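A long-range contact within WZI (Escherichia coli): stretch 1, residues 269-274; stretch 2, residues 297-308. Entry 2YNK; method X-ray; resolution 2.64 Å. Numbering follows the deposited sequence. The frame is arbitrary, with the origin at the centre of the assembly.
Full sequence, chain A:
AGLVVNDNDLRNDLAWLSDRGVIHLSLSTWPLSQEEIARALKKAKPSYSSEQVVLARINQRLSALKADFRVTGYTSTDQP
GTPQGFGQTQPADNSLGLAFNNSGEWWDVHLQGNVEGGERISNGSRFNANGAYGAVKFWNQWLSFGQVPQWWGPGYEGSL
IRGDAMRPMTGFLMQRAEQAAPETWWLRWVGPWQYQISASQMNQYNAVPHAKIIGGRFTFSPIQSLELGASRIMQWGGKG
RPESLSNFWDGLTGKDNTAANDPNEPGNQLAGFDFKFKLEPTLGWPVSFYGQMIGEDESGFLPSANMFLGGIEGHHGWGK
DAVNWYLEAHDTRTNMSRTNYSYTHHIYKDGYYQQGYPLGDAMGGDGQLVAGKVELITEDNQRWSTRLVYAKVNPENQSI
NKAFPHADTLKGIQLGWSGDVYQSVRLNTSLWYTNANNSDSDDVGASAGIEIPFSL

Stretch 1 (269-274) QLAGFD
Stretch 2, residues 297-308: DESGFLPSANMF

Residues 269-274 lie within one longer extended strand; 297-308 fold back on themselves, a type II' turn from S299 to L302 joining strands 298-299 and 302-304. G300 takes the positive phi there (61/-84), which favours glycine. Backbone hydrogen bonds from S304 N to D297 O (2.7 Å) and L302 N to S299 O (3.1 Å) tie the hairpin. The axes of strands 302-304 and 269-274 approach to 6.7 Å, with 122° between their N-to-C directions; the register pairs L270 CA with D297 CA (6.8 Å) and G272 CA with P303 CA (6.1 Å). No hydrogen bond crosses, so packing alone accounts for the 306 Å² buried.

P303, buried and pointing toward the strand, is central: its CB lies 3.4 Å from A271 O and its CG 4.4 Å from G272 CA. N306 (chi1 m) ND2 donates a hydrogen bond to P303 O (3.0 Å, 167°). A271 also points across, its small CB 3.7 Å from E298 OE1; E298, CB toward the strand, has chi1 t, chi2 146° (between wells) and chi3 40°. F273 CZ edges onto the F301 carbonyl, 3.5 Å from F301 O.

Apolar contacts extend the packing. F273 starts sideways, but chi1 -50° and chi2 -70° bring CE2 to 3.8 Å from P303 CD. Its ring edge meets L302 CD2 (CE2, 4.3 Å). L270 (m, p) points away at CB, yet its CD2 reaches CE of M307, a selenomethionine (m, t, m), at 3.9 Å; both residues are buried.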

ATOM      1  N   GLN A 269      -2.914  -1.999 -20.592  1.00 57.05           N
ATOM      2  CA  GLN A 269      -2.820  -3.073 -19.615  1.00 58.69           C
ATOM      3  C   GLN A 269      -1.522  -3.014 -18.814  1.00 57.14           C
ATOM      4  O   GLN A 269      -0.482  -2.550 -19.307  1.00 55.82           O
ATOM      5  CB  GLN A 269      -2.922  -4.442 -20.312  1.00 65.99           C
ATOM      6  CG  GLN A 269      -4.341  -4.906 -20.645  1.00 71.55           C
ATOM      7  CD  GLN A 269      -4.999  -4.085 -21.744  1.00 77.37           C
ATOM      8  OE1 GLN A 269      -6.021  -3.411 -21.520  1.00 82.04           O
ATOM      9  NE2 GLN A 269      -4.413  -4.128 -22.944  1.00 79.95           N
ATOM     10  N   LEU A 270      -1.616  -3.477 -17.566  1.00 54.22           N
ATOM     11  CA  LEU A 270      -0.456  -3.842 -16.755  1.00 52.47           C
ATOM     12  C   LEU A 270      -0.752  -5.180 -16.076  1.00 52.46           C
ATOM     13  O   LEU A 270      -1.877  -5.436 -15.663  1.00 51.85           O
ATOM     14  CB  LEU A 270      -0.135  -2.768 -15.712  1.00 50.86           C
ATOM     15  CG  LEU A 270       0.651  -1.561 -16.234  1.00 50.52           C
ATOM     16  CD1 LEU A 270      -0.296  -0.499 -16.762  1.00 49.92           C
ATOM     17  CD2 LEU A 270       1.546  -0.987 -15.154  1.00 48.45           C
ATOM     18  N   ALA A 271       0.256  -6.037 -15.969  1.00 53.59           N
ATOM     19  CA  ALA A 271       0.042  -7.391 -15.453  1.00 54.24           C
ATOM     20  C   ALA A 271       1.353  -8.031 -15.007  1.00 53.97           C
ATOM     21  O   ALA A 271       2.389  -7.846 -15.637  1.00 54.37           O
ATOM     22  CB  ALA A 271      -0.649  -8.254 -16.500  1.00 54.27           C
ATOM     23  N   GLY A 272       1.296  -8.770 -13.906  1.00 53.45           N
ATOM     24  CA  GLY A 272       2.473  -9.450 -13.403  1.00 54.57           C
ATOM     25  C   GLY A 272       2.243 -10.320 -12.184  1.00 54.39           C
ATOM     26  O   GLY A 272       1.111 -10.527 -11.756  1.00 54.70           O
ATOM     27  N   PHE A 273       3.344 -10.818 -11.625  1.00 54.98           N
ATOM     28  CA  PHE A 273       3.310 -11.752 -10.506  1.00 54.76           C
ATOM     29  C   PHE A 273       4.140 -11.235  -9.347  1.00 53.34           C
ATOM     30  O   PHE A 273       5.045 -10.414  -9.526  1.00 52.13           O
ATOM     31  CB  PHE A 273       3.850 -13.121 -10.924  1.00 55.76           C
ATOM     32  CG  PHE A 273       3.244 -13.654 -12.186  1.00 57.35           C
ATOM     33  CD1 PHE A 273       1.925 -14.073 -12.212  1.00 59.06           C
ATOM     34  CD2 PHE A 273       3.992 -13.745 -13.347  1.00 59.04           C
ATOM     35  CE1 PHE A 273       1.357 -14.577 -13.372  1.00 61.49           C
ATOM     36  CE2 PHE A 273       3.433 -14.237 -14.516  1.00 62.18           C
ATOM     37  CZ  PHE A 273       2.111 -14.654 -14.529  1.00 63.42           C
ATOM     38  N   ASP A 274       3.818 -11.729  -8.158  1.00 53.99           N
ATOM     39  CA  ASP A 274       4.612 -11.466  -6.963  1.00 53.80           C
ATOM     40  C   ASP A 274       4.736 -12.735  -6.132  1.00 53.94           C
ATOM     41  O   ASP A 274       3.967 -13.678  -6.311  1.00 53.60           O
ATOM     42  CB  ASP A 274       4.020 -10.321  -6.128  1.00 53.62           C
ATOM     43  CG  ASP A 274       2.504 -10.189  -6.275  1.00 55.93           C
ATOM     44  OD1 ASP A 274       2.020  -9.746  -7.352  1.00 60.00           O
ATOM     45  OD2 ASP A 274       1.790 -10.508  -5.301  1.00 54.26           O
ATOM     46  N   ASP A 297       3.429  -4.990 -21.380  1.00 71.44           N
ATOM     47  CA  ASP A 297       2.801  -5.798 -22.431  1.00 74.37           C
ATOM     48  C   ASP A 297       2.615  -7.236 -21.930  1.00 78.02           C
ATOM     49  O   ASP A 297       3.317  -7.666 -21.008  1.00 78.60           O
ATOM     50  CB  ASP A 297       3.679  -5.811 -23.690  1.00 75.63           C
ATOM     51  CG  ASP A 297       4.142  -4.421 -24.106  1.00 74.41           C
ATOM     52  OD1 ASP A 297       3.340  -3.473 -24.027  1.00 73.17           O
ATOM     53  OD2 ASP A 297       5.310  -4.280 -24.525  1.00 76.28           O
ATOM     54  N   GLU A 298       1.682  -7.981 -22.530  1.00 82.33           N
ATOM     55  CA  GLU A 298       1.422  -9.359 -22.089  1.00 85.27           C
ATOM     56  C   GLU A 298       1.574 -10.408 -23.201  1.00 88.26           C
ATOM     57  O   GLU A 298       0.811 -10.430 -24.166  1.00 88.72           O
ATOM     58  CB  GLU A 298       0.044  -9.480 -21.426  1.00 87.18           C
ATOM     59  CG  GLU A 298      -0.180 -10.846 -20.783  1.00 90.62           C
ATOM     60  CD  GLU A 298      -1.023 -10.809 -19.517  1.00 94.80           C
ATOM     61  OE1 GLU A 298      -2.018 -10.047 -19.462  1.00 97.48           O
ATOM     62  OE2 GLU A 298      -0.685 -11.559 -18.570  1.00 97.15           O
ATOM     63  N   SER A 299       2.577 -11.273 -23.032  1.00 91.24           N
ATOM     64  CA  SER A 299       2.800 -12.436 -23.893  1.00 94.61           C
ATOM     65  C   SER A 299       1.918 -13.607 -23.447  1.00 95.41           C
ATOM     66  O   SER A 299       2.413 -14.598 -22.898  1.00 97.19           O
ATOM     67  CB  SER A 299       4.280 -12.847 -23.850  1.00 97.60           C
ATOM     68  OG  SER A 299       4.498 -14.087 -24.509  1.00102.18           O
ATOM     69  N   GLY A 300       0.612 -13.480 -23.680  1.00 95.32           N
ATOM     70  CA  GLY A 300      -0.354 -14.519 -23.327  1.00 96.21           C
ATOM     71  C   GLY A 300      -0.390 -14.818 -21.841  1.00 95.87           C
ATOM     72  O   GLY A 300      -1.215 -14.271 -21.107  1.00 94.80           O
ATOM     73  N   PHE A 301       0.522 -15.684 -21.405  1.00 98.84           N
ATOM     74  CA  PHE A 301       0.596 -16.106 -19.999  1.00101.51           C
ATOM     75  C   PHE A 301       1.660 -15.339 -19.197  1.00100.72           C
ATOM     76  O   PHE A 301       1.508 -15.158 -17.986  1.00100.30           O
ATOM     77  CB  PHE A 301       0.763 -17.644 -19.854  1.00105.86           C
ATOM     78  CG  PHE A 301       1.775 -18.276 -20.793  1.00108.47           C
ATOM     79  CD1 PHE A 301       1.407 -18.676 -22.081  1.00109.00           C
ATOM     80  CD2 PHE A 301       3.080 -18.525 -20.373  1.00112.24           C
ATOM     81  CE1 PHE A 301       2.329 -19.274 -22.937  1.00111.98           C
ATOM     82  CE2 PHE A 301       4.002 -19.124 -21.224  1.00116.35           C
ATOM     83  CZ  PHE A 301       3.627 -19.498 -22.508  1.00115.51           C
ATOM     84  N   LEU A 302       2.713 -14.878 -19.873  1.00 90.29           N
ATOM     85  CA  LEU A 302       3.781 -14.109 -19.226  1.00 87.25           C
ATOM     86  C   LEU A 302       3.717 -12.633 -19.625  1.00 82.78           C
ATOM     87  O   LEU A 302       3.183 -12.303 -20.676  1.00 86.51           O
ATOM     88  CB  LEU A 302       5.147 -14.687 -19.603  1.00 90.50           C
ATOM     89  CG  LEU A 302       5.525 -15.988 -18.887  1.00 94.28           C
ATOM     90  CD1 LEU A 302       6.485 -16.818 -19.734  1.00 97.44           C
ATOM     91  CD2 LEU A 302       6.113 -15.699 -17.507  1.00 90.42           C
ATOM     92  N   PRO A 303       4.249 -11.739 -18.777  1.00 75.88           N
ATOM     93  CA  PRO A 303       4.350 -10.325 -19.106  1.00 72.92           C
ATOM     94  C   PRO A 303       5.669  -9.967 -19.782  1.00 72.32           C
ATOM     95  O   PRO A 303       6.651 -10.682 -19.624  1.00 72.70           O
ATOM     96  CB  PRO A 303       4.286  -9.663 -17.737  1.00 70.70           C
ATOM     97  CG  PRO A 303       4.968 -10.634 -16.849  1.00 70.81           C
ATOM     98  CD  PRO A 303       4.571 -11.987 -17.361  1.00 73.94           C
ATOM     99  N   SER A 304       5.677  -8.853 -20.515  1.00 71.60           N
ATOM    100  CA  SER A 304       6.884  -8.314 -21.154  1.00 71.37           C
ATOM    101  C   SER A 304       7.058  -6.839 -20.769  1.00 71.70           C
ATOM    102  O   SER A 304       6.216  -6.272 -20.069  1.00 72.70           O
ATOM    103  CB  SER A 304       6.776  -8.437 -22.673  1.00 73.17           C
ATOM    104  OG  SER A 304       6.054  -9.598 -23.039  1.00 76.19           O
ATOM    105  N   ALA A 305       8.139  -6.217 -21.240  1.00 72.24           N
ATOM    106  CA  ALA A 305       8.445  -4.816 -20.914  1.00 68.32           C
ATOM    107  C   ALA A 305       8.363  -4.619 -19.398  1.00 66.79           C
ATOM    108  O   ALA A 305       7.623  -3.762 -18.896  1.00 64.61           O
ATOM    109  CB  ALA A 305       7.499  -3.884 -21.645  1.00 66.95           C
ATOM    110  N   ASN A 306       9.159  -5.422 -18.691  1.00 66.54           N
ATOM    111  CA  ASN A 306       8.965  -5.684 -17.266  1.00 63.87           C
ATOM    112  C   ASN A 306       9.694  -4.756 -16.306  1.00 60.63           C
ATOM    113  O   ASN A 306      10.875  -4.474 -16.468  1.00 60.92           O
ATOM    114  CB  ASN A 306       9.368  -7.126 -16.946  1.00 65.17           C
ATOM    115  CG  ASN A 306       8.379  -8.132 -17.479  1.00 67.82           C
ATOM    116  OD1 ASN A 306       7.231  -8.176 -17.041  1.00 70.85           O
ATOM    117  ND2 ASN A 306       8.815  -8.950 -18.422  1.00 69.53           N
HETATM  118  N   MSE A 307       8.960  -4.310 -15.292  1.00 59.37           N
HETATM  119  CA  MSE A 307       9.527  -3.603 -14.146  1.00 58.68           C
HETATM  120  C   MSE A 307       9.742  -4.608 -13.056  1.00 56.29           C
HETATM  121  O   MSE A 307       8.981  -5.564 -12.932  1.00 55.29           O
HETATM  122  CB  MSE A 307       8.563  -2.518 -13.684  1.00 58.05           C
HETATM  123  CG  MSE A 307       8.389  -1.500 -14.806  1.00 58.69           C
HETATM  124 SE   MSE A 307       6.996  -0.216 -14.315  1.00 59.00          SE
HETATM  125  CE  MSE A 307       5.424  -1.372 -14.595  1.00 58.64           C
ATOM    126  N   PHE A 308      10.779  -4.393 -12.256  1.00 55.32           N
ATOM    127  CA  PHE A 308      11.186  -5.356 -11.248  1.00 55.63           C
ATOM    128  C   PHE A 308      11.230  -4.776  -9.844  1.00 54.83           C
ATOM    129  O   PHE A 308      11.444  -3.570  -9.642  1.00 53.16           O
ATOM    130  CB  PHE A 308      12.551  -5.918 -11.599  1.00 57.05           C
ATOM    131  CG  PHE A 308      12.548  -6.761 -12.830  1.00 60.02           C
ATOM    132  CD1 PHE A 308      12.735  -6.183 -14.083  1.00 61.62           C
ATOM    133  CD2 PHE A 308      12.350  -8.133 -12.745  1.00 60.70           C
ATOM    134  CE1 PHE A 308      12.734  -6.961 -15.227  1.00 62.57           C
ATOM    135  CE2 PHE A 308      12.349  -8.917 -13.886  1.00 63.34           C
ATOM    136  CZ  PHE A 308      12.540  -8.328 -15.129  1.00 64.03           C
TER